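Local structure of UTP--glucose-1-phosphate uridylyltransferase YngB (Bacillus subtilis, 7O2N) at residues R235-C238 with P242-A245; D187-P192 with E196-I201; H112-A117 with I228-A233. The protein catalyses the formation of UDP-glucose and diphosphate from UTP and glucose 1-phosphate, supplying glycolipid synthesis and wall teichoic acid glucosylation under anaerobic fermentative growth. All coordinates share one frame; numbering follows the deposited sequence.

How the contacts relate
Contacts 1 and 3 are partly buried and share helix 230-240, contact 3 using its first turn with the residues just before it and contact 1 a later turn; each brings buried residues together, Cys238 with Ile243 and Val114 with Leu230. Contact 2, at the surface, joins the end of strand 182-190 to the following loop through prolines, an alanine and a valine, with Glu196 exposed. Contacts 1 and 2 reach the same sheet through the neighbouring strands 182-190 and 244-247. All are apolar; the polar links run between them. Arg235 NH1 of contact 1 forms a salt bridge with Asp187 OD2 of contact 2, and Glu190 of contact 2 has a weak hydrogen bond with Thr231 of contact 3.

Contact 1 of 3, residues R235-C238 with P242-A245; sequences REVC and PIHA
Cys238 and Ile243 meet where helix 230-240 turns into strand 244-247, a local helix-turn-strand connection within the GT-A nucleotidyltransferase fold. The chain reverses over a few residues, which leaves the CA atoms of Cys238 and Pro242 4.6 Å apart. The tight part is apolar and lies on the sulfur: Cys238 SG is 3.5 Å from Ile243 CG1 and 3.6 Å from Ile243 CD1, so it rests alongside the outer arm of the isoleucine. Ile243 presents that arm because CG1 stands anti to its carbonyl carbon (chi1 -69°). Both residues are buried, and Ile243 also packs on Val185 of strand 182-190.

The loose side is at Pro242, which is partly exposed. It directs its CB away from the helix, brings no side-chain atom into contact with residues 235-238, and touches Asn186 of the adjacent strand instead. Within 235-238, Cys238 N is bonded to Arg235 O, a backbone bond spanning three residues. Val237, which also packs on Ile213 and Val216 of helix 213-219, adds one lighter touch to the isoleucine, crossing it at about a right angle, with CG1 4.1 Å from Ile243 CG1.

Contact 2 of 3, residues D187-P192 with E196-I201; sequences DLVEKP and EAPSEI
Pro192 lies against Ala197 just after the chain leaves strand 182-190 and folds back on itself. The interactions between the two segments are apolar, and no hydrogen bond crosses between them. The closest pair is Pro192 CG with Ala197 CB, 3.4 Å apart, and Pro192 CB rests 3.9 Å from Ala197 N, so CB and CG of the proline are set against the methyl group and backbone of the alanine. Glu196 joins with its CB alone, 4.2 Å from Pro192 CB, while the rest of its extended chain continues into an exposed position. A second patch forms between Val189 and Pro198, whose side chains approach at a slant with Val189 CG1 3.8 Å from Pro198 CD. With CG1 placed between backbone N and carbonyl carbon (chi1 59°), it is this methyl, and not CG2, that meets the proline.

Polar interactions stay inside the loop or lead away from the contact. Ile201 N donates to Ser199 OG at 2.7 Å with an N-H...O angle of 141°, an ST turn that shapes the loop just before strand 201-204. Pro192 O accepts a hydrogen bond from Ser168 OG.

The sequence Val-Glu-Lys-Pro, which runs from the end of the strand into the loop, is a recurrent signature of sugar-nucleotide pyrophosphorylases. Lys191, with a positive phi of 32°, marks the bend after the strand.

The contact forms a small surface patch beside strand 171-175: Ile172 packs on both Pro192 and Pro198, and its backbone is hydrogen-bonded to that of Val189. Ile201 is likewise bonded to Ile173 and packs on strand 156-161, whereas Leu188 packs on Thr231 and Leu234 of helix 230-240.

Contact 3 of 3, residues H112-A117 with I228-A233; sequences HAVLCA and IQLTDA
The imidazole of His112 has neither face covered by Ile228; the histidine meets that residue through CB, which lies 4.4 Å from Ile228 CD1. Here, in the GT-A nucleotidyltransferase fold, helix 109-116 packs against the start of helix 230-240 and the loop residue Ile228 before it, more than a hundred residues away in sequence. The CG of His112 stands anti to the backbone N (chi1 170°), and the ring is carried away from the second segment, where ND1 has a weak hydrogen bond with Gln104 NE2. The other flat group belongs to Gln229, which directs its CB away from helix 109-116. Its carboxamide donates through NE2 to Thr231 OG1 at 3.1 Å with an angle of 156°, and the hydroxyl oxygen lies nearly in the amide plane, which ties the residue before helix 230-240 to its first turn.

The packing itself is made by aliphatic side chains, with Ile228 as the main link. Its CB sits 3.9 Å from His112 N, and its arm extends to Leu115, crossing that side chain at about a right angle with the two CD1 atoms 4.1 Å apart. Helix 213-219 closes the cluster: Leu217 touches both Val114 and Ile228, and Phe214 packs on Leu115. Deeper in, two buried residues make a lighter touch, with Val114 CG2 4.4 Å from Leu230 CD2.

Contact 1 of 3, residues R235-C238 with P242-A245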
loop_
_atom_site.group_PDB
_atom_site.type_symbol
_atom_site.label_atom_id
_atom_site.label_comp_id
_atom_site.label_asym_id
_atom_site.label_seq_id
_atom_site.Cartn_x
_atom_site.Cartn_y
_atom_site.Cartn_z
ATOM N N ARG A 235 26.276 -5.089 -24.204
ATOM C CA ARG A 235 27.127 -4.384 -25.152
ATOM C C ARG A 235 28.248 -5.301 -25.631
ATOM O O ARG A 235 28.467 -5.419 -26.838
ATOM C CB ARG A 235 27.719 -3.119 -24.524
ATOM C CG ARG A 235 26.754 -1.942 -24.481
ATOM C CD ARG A 235 27.353 -0.668 -23.919
ATOM N NE ARG A 235 28.423 -0.149 -24.754
ATOM C CZ ARG A 235 28.263 0.725 -25.738
ATOM N NH1 ARG A 235 27.064 1.205 -26.011
ATOM N NH2 ARG A 235 29.307 1.131 -26.435
ATOM N N GLU A 236 28.948 -5.930 -24.671
ATOM C CA GLU A 236 30.102 -6.766 -24.968
ATOM C C GLU A 236 29.656 -8.074 -25.624
ATOM O O GLU A 236 30.487 -8.769 -26.206
ATOM C CB GLU A 236 30.993 -6.957 -23.737
ATOM N N VAL A 237 28.351 -8.392 -25.552
ATOM C CA VAL A 237 27.782 -9.507 -26.300
ATOM C C VAL A 237 27.504 -9.034 -27.721
ATOM O O VAL A 237 27.450 -9.837 -28.649
ATOM C CB VAL A 237 26.518 -10.117 -25.647
ATOM C CG1 VAL A 237 25.669 -10.917 -26.629
ATOM C CG2 VAL A 237 26.846 -10.985 -24.444
ATOM N N CYS A 238 27.329 -7.721 -27.874
ATOM C CA CYS A 238 26.975 -7.156 -29.163
ATOM C C CYS A 238 28.208 -6.998 -30.050
ATOM O O CYS A 238 28.085 -7.058 -31.269
ATOM C CB CYS A 238 26.227 -5.839 -29.001
ATOM S SG CYS A 238 24.441 -6.066 -28.810
ATOM N N PRO A 242 25.252 -9.643 -32.739
ATOM C CA PRO A 242 24.086 -8.851 -32.353
ATOM C C PRO A 242 22.865 -9.592 -31.789
ATOM O O PRO A 242 22.493 -10.677 -32.236
ATOM C CB PRO A 242 23.853 -8.070 -33.656
ATOM C CG PRO A 242 24.210 -9.023 -34.768
ATOM C CD PRO A 242 25.216 -9.979 -34.169
ATOM N N ILE A 243 22.241 -8.926 -30.806
ATOM C CA ILE A 243 21.124 -9.338 -29.971
ATOM C C ILE A 243 19.806 -9.098 -30.701
ATOM O O ILE A 243 19.772 -8.494 -31.761
ATOM C CB ILE A 243 21.177 -8.453 -28.712
ATOM C CG1 ILE A 243 22.382 -8.772 -27.826
ATOM C CG2 ILE A 243 19.870 -8.443 -27.935
ATOM C CD1 ILE A 243 22.413 -7.973 -26.535
ATOM N N HIS A 244 18.716 -9.572 -30.101
ATOM C CA HIS A 244 17.371 -9.396 -30.622
ATOM C C HIS A 244 16.489 -8.708 -29.580
ATOM O O HIS A 244 16.846 -8.658 -28.406
ATOM C CB HIS A 244 16.798 -10.740 -31.082
ATOM C CG HIS A 244 17.477 -11.280 -32.294
ATOM N ND1 HIS A 244 18.817 -11.052 -32.561
ATOM C CD2 HIS A 244 17.018 -12.047 -33.302
ATOM C CE1 HIS A 244 19.153 -11.661 -33.676
ATOM N NE2 HIS A 244 18.067 -12.279 -34.149
ATOM N N ALA A 245 15.350 -8.157 -30.034
ATOM C CA ALA A 245 14.393 -7.473 -29.181
ATOM C C ALA A 245 12.973 -7.745 -29.667
ATOM O O ALA A 245 12.695 -7.716 -30.865
ATOM C CB ALA A 245 14.691 -5.997 -29.149
#

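Contact 2 of 3, residues D187-P192 with E196-I201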
loop_
_atom_site.group_PDB
_atom_site.type_symbol
_atom_site.label_atom_id
_atom_site.label_comp_id
_atom_site.label_asym_id
_atom_site.label_seq_id
_atom_site.Cartn_x
_atom_site.Cartn_y
_atom_site.Cartn_z
ATOM N N ASP A 187 23.452 -2.365 -30.981
ATOM C CA ASP A 187 24.100 -1.853 -29.787
ATOM C C ASP A 187 23.022 -1.372 -28.807
ATOM O O ASP A 187 21.821 -1.577 -29.017
ATOM C CB ASP A 187 25.192 -0.840 -30.153
ATOM C CG ASP A 187 26.146 -0.538 -29.012
ATOM O OD1 ASP A 187 26.749 -1.485 -28.484
ATOM O OD2 ASP A 187 26.232 0.639 -28.622
ATOM N N LEU A 188 23.477 -0.748 -27.714
ATOM C CA LEU A 188 22.635 -0.384 -26.592
ATOM C C LEU A 188 23.318 0.735 -25.831
ATOM O O LEU A 188 24.507 0.624 -25.556
ATOM C CB LEU A 188 22.529 -1.615 -25.690
ATOM C CG LEU A 188 21.100 -1.981 -25.311
ATOM C CD1 LEU A 188 20.186 -1.919 -26.519
ATOM C CD2 LEU A 188 21.041 -3.358 -24.676
ATOM N N VAL A 189 22.569 1.789 -25.487
ATOM C CA VAL A 189 23.103 2.766 -24.547
ATOM C C VAL A 189 22.128 2.981 -23.394
ATOM O O VAL A 189 20.910 3.056 -23.589
ATOM C CB VAL A 189 23.568 4.102 -25.172
ATOM C CG1 VAL A 189 22.455 4.841 -25.905
ATOM C CG2 VAL A 189 24.195 5.020 -24.127
ATOM N N GLU A 190 22.726 3.083 -22.201
ATOM C CA GLU A 190 22.007 3.221 -20.949
ATOM C C GLU A 190 21.669 4.686 -20.743
ATOM O O GLU A 190 22.557 5.522 -20.649
ATOM C CB GLU A 190 22.848 2.682 -19.789
ATOM C CG GLU A 190 22.126 2.638 -18.451
ATOM C CD GLU A 190 20.831 1.846 -18.293
ATOM O OE1 GLU A 190 20.200 2.003 -17.233
ATOM O OE2 GLU A 190 20.430 1.111 -19.217
ATOM N N LYS A 191 20.368 4.953 -20.674
ATOM C CA LYS A 191 19.796 6.271 -20.473
ATOM C C LYS A 191 20.652 7.384 -21.091
ATOM O O LYS A 191 21.308 8.136 -20.380
ATOM C CB LYS A 191 19.252 6.439 -19.050
ATOM C CG LYS A 191 20.124 6.032 -17.866
ATOM C CD LYS A 191 19.648 6.672 -16.549
ATOM C CE LYS A 191 20.722 6.876 -15.487
ATOM N NZ LYS A 191 21.695 7.956 -15.795
ATOM N N PRO A 192 20.652 7.522 -22.439
ATOM C CA PRO A 192 21.360 8.601 -23.135
ATOM C C PRO A 192 20.570 9.905 -23.199
ATOM O O PRO A 192 19.350 9.889 -23.029
ATOM C CB PRO A 192 21.403 8.076 -24.577
ATOM C CG PRO A 192 20.123 7.296 -24.714
ATOM C CD PRO A 192 19.973 6.615 -23.376
ATOM N N GLU A 196 21.792 12.078 -28.301
ATOM C CA GLU A 196 22.771 11.001 -28.207
ATOM C C GLU A 196 22.093 9.644 -28.429
ATOM O O GLU A 196 22.731 8.690 -28.872
ATOM C CB GLU A 196 23.374 11.039 -26.801
ATOM C CG GLU A 196 24.872 10.820 -26.706
ATOM C CD GLU A 196 25.348 10.480 -25.293
ATOM O OE1 GLU A 196 26.089 9.487 -25.153
ATOM O OE2 GLU A 196 24.975 11.197 -24.321
ATOM N N ALA A 197 20.790 9.570 -28.119
ATOM C CA ALA A 197 19.995 8.361 -28.238
ATOM C C ALA A 197 19.816 7.989 -29.705
ATOM O O ALA A 197 19.417 8.823 -30.513
ATOM C CB ALA A 197 18.663 8.567 -27.562
ATOM N N PRO A 198 20.109 6.725 -30.079
ATOM C CA PRO A 198 19.999 6.263 -31.463
ATOM C C PRO A 198 18.695 5.539 -31.802
ATOM O O PRO A 198 18.629 4.755 -32.748
ATOM C CB PRO A 198 21.135 5.234 -31.493
ATOM C CG PRO A 198 21.031 4.569 -30.141
ATOM C CD PRO A 198 20.634 5.681 -29.187
ATOM N N SER A 199 17.663 5.787 -31.000
ATOM C CA SER A 199 16.310 5.362 -31.321
ATOM C C SER A 199 15.338 5.897 -30.267
ATOM O O SER A 199 15.746 6.569 -29.314
ATOM C CB SER A 199 16.241 3.860 -31.503
ATOM O OG SER A 199 15.138 3.279 -30.820
ATOM N N GLU A 200 14.048 5.601 -30.455
ATOM C CA GLU A 200 13.058 5.922 -29.443
ATOM C C GLU A 200 12.457 4.623 -28.877
ATOM O O GLU A 200 11.322 4.622 -28.401
ATOM C CB GLU A 200 12.084 6.967 -29.999
ATOM N N ILE A 201 13.244 3.529 -28.903
ATOM C CA ILE A 201 12.851 2.211 -28.415
ATOM C C ILE A 201 13.596 1.868 -27.119
ATOM O O ILE A 201 14.817 1.679 -27.122
ATOM C CB ILE A 201 13.106 1.136 -29.490
ATOM C CG1 ILE A 201 12.319 1.386 -30.779
ATOM C CG2 ILE A 201 12.890 -0.263 -28.933
ATOM C CD1 ILE A 201 10.977 0.702 -30.844
#

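Contact 3 of 3, residues H112-A117 with I228-A233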
loop_
_atom_site.group_PDB
_atom_site.type_symbol
_atom_site.label_atom_id
_atom_site.label_comp_id
_atom_site.label_asym_id
_atom_site.label_seq_id
_atom_site.Cartn_x
_atom_site.Cartn_y
_atom_site.Cartn_z
ATOM N N HIS A 112 25.458 -6.945 -10.541
ATOM C CA HIS A 112 25.936 -7.731 -9.415
ATOM C C HIS A 112 24.845 -8.728 -9.021
ATOM O O HIS A 112 25.089 -9.933 -8.931
ATOM C CB HIS A 112 26.430 -6.861 -8.246
ATOM C CG HIS A 112 26.685 -7.685 -7.022
ATOM N ND1 HIS A 112 25.853 -7.646 -5.902
ATOM C CD2 HIS A 112 27.629 -8.618 -6.759
ATOM C CE1 HIS A 112 26.302 -8.485 -4.989
ATOM N NE2 HIS A 112 27.390 -9.098 -5.495
ATOM N N ALA A 113 23.623 -8.200 -8.863
ATOM C CA ALA A 113 22.440 -8.956 -8.477
ATOM C C ALA A 113 22.233 -10.151 -9.398
ATOM O O ALA A 113 21.926 -11.239 -8.922
ATOM C CB ALA A 113 21.227 -8.067 -8.454
ATOM N N VAL A 114 22.409 -9.942 -10.706
ATOM C CA VAL A 114 22.233 -11.010 -11.668
ATOM C C VAL A 114 23.320 -12.068 -11.468
ATOM O O VAL A 114 23.093 -13.247 -11.735
ATOM C CB VAL A 114 22.217 -10.452 -13.103
ATOM C CG1 VAL A 114 22.098 -11.547 -14.161
ATOM C CG2 VAL A 114 21.114 -9.412 -13.264
ATOM N N LEU A 115 24.497 -11.647 -10.993
ATOM C CA LEU A 115 25.605 -12.569 -10.826
ATOM C C LEU A 115 25.304 -13.546 -9.696
ATOM O O LEU A 115 25.687 -14.726 -9.766
ATOM C CB LEU A 115 26.886 -11.779 -10.543
ATOM C CG LEU A 115 27.812 -11.616 -11.746
ATOM C CD1 LEU A 115 29.155 -11.050 -11.317
ATOM C CD2 LEU A 115 27.976 -12.928 -12.515
ATOM N N CYS A 116 24.609 -13.041 -8.664
ATOM C CA CYS A 116 24.237 -13.847 -7.510
ATOM C C CYS A 116 23.487 -15.096 -7.965
ATOM O O CYS A 116 23.636 -16.164 -7.383
ATOM C CB CYS A 116 23.365 -13.052 -6.539
ATOM S SG CYS A 116 24.211 -11.665 -5.724
ATOM N N ALA A 117 22.721 -14.954 -9.049
ATOM C CA ALA A 117 21.826 -15.991 -9.518
ATOM C C ALA A 117 22.593 -17.150 -10.156
ATOM O O ALA A 117 22.005 -18.213 -10.395
ATOM C CB ALA A 117 20.893 -15.359 -10.499
ATOM N N ILE A 228 28.459 -2.867 -11.566
ATOM C CA ILE A 228 28.271 -3.716 -12.735
ATOM C C ILE A 228 26.909 -3.422 -13.369
ATOM O O ILE A 228 25.907 -4.002 -12.967
ATOM C CB ILE A 228 28.413 -5.218 -12.377
ATOM C CG1 ILE A 228 29.561 -5.504 -11.403
ATOM C CG2 ILE A 228 28.530 -6.074 -13.626
ATOM C CD1 ILE A 228 29.761 -6.981 -11.093
ATOM N N GLN A 229 26.886 -2.538 -14.374
ATOM C CA GLN A 229 25.698 -2.266 -15.167
ATOM C C GLN A 229 25.391 -3.469 -16.070
ATOM O O GLN A 229 26.293 -4.031 -16.681
ATOM C CB GLN A 229 25.935 -0.971 -15.949
ATOM C CG GLN A 229 24.727 -0.480 -16.725
ATOM C CD GLN A 229 23.639 -0.129 -15.744
ATOM O OE1 GLN A 229 23.908 0.479 -14.708
ATOM N NE2 GLN A 229 22.419 -0.546 -16.051
ATOM N N LEU A 230 24.111 -3.860 -16.179
ATOM C CA LEU A 230 23.746 -5.072 -16.910
ATOM C C LEU A 230 23.768 -4.808 -18.413
ATOM O O LEU A 230 23.858 -5.726 -19.230
ATOM C CB LEU A 230 22.370 -5.574 -16.438
ATOM C CG LEU A 230 21.627 -6.564 -17.346
ATOM C CD1 LEU A 230 22.413 -7.840 -17.606
ATOM C CD2 LEU A 230 20.269 -6.922 -16.771
ATOM N N THR A 231 23.671 -3.528 -18.765
ATOM C CA THR A 231 23.571 -3.136 -20.159
ATOM C C THR A 231 24.919 -3.360 -20.838
ATOM O O THR A 231 24.983 -3.881 -21.949
ATOM C CB THR A 231 23.071 -1.694 -20.262
ATOM O OG1 THR A 231 22.392 -1.403 -19.041
ATOM C CG2 THR A 231 22.105 -1.499 -21.405
ATOM N N ASP A 232 25.996 -3.006 -20.126
ATOM C CA ASP A 232 27.354 -3.114 -20.641
ATOM C C ASP A 232 27.682 -4.557 -21.026
ATOM O O ASP A 232 28.513 -4.798 -21.902
ATOM C CB ASP A 232 28.345 -2.479 -19.664
ATOM C CG ASP A 232 27.994 -1.036 -19.319
ATOM O OD1 ASP A 232 26.974 -0.508 -19.843
ATOM O OD2 ASP A 232 28.719 -0.450 -18.498
ATOM N N ALA A 233 27.002 -5.509 -20.382
ATOM C CA ALA A 233 27.230 -6.916 -20.653
ATOM C C ALA A 233 26.425 -7.331 -21.877
ATOM O O ALA A 233 26.718 -8.327 -22.531
ATOM C CB ALA A 233 26.876 -7.754 -19.457
#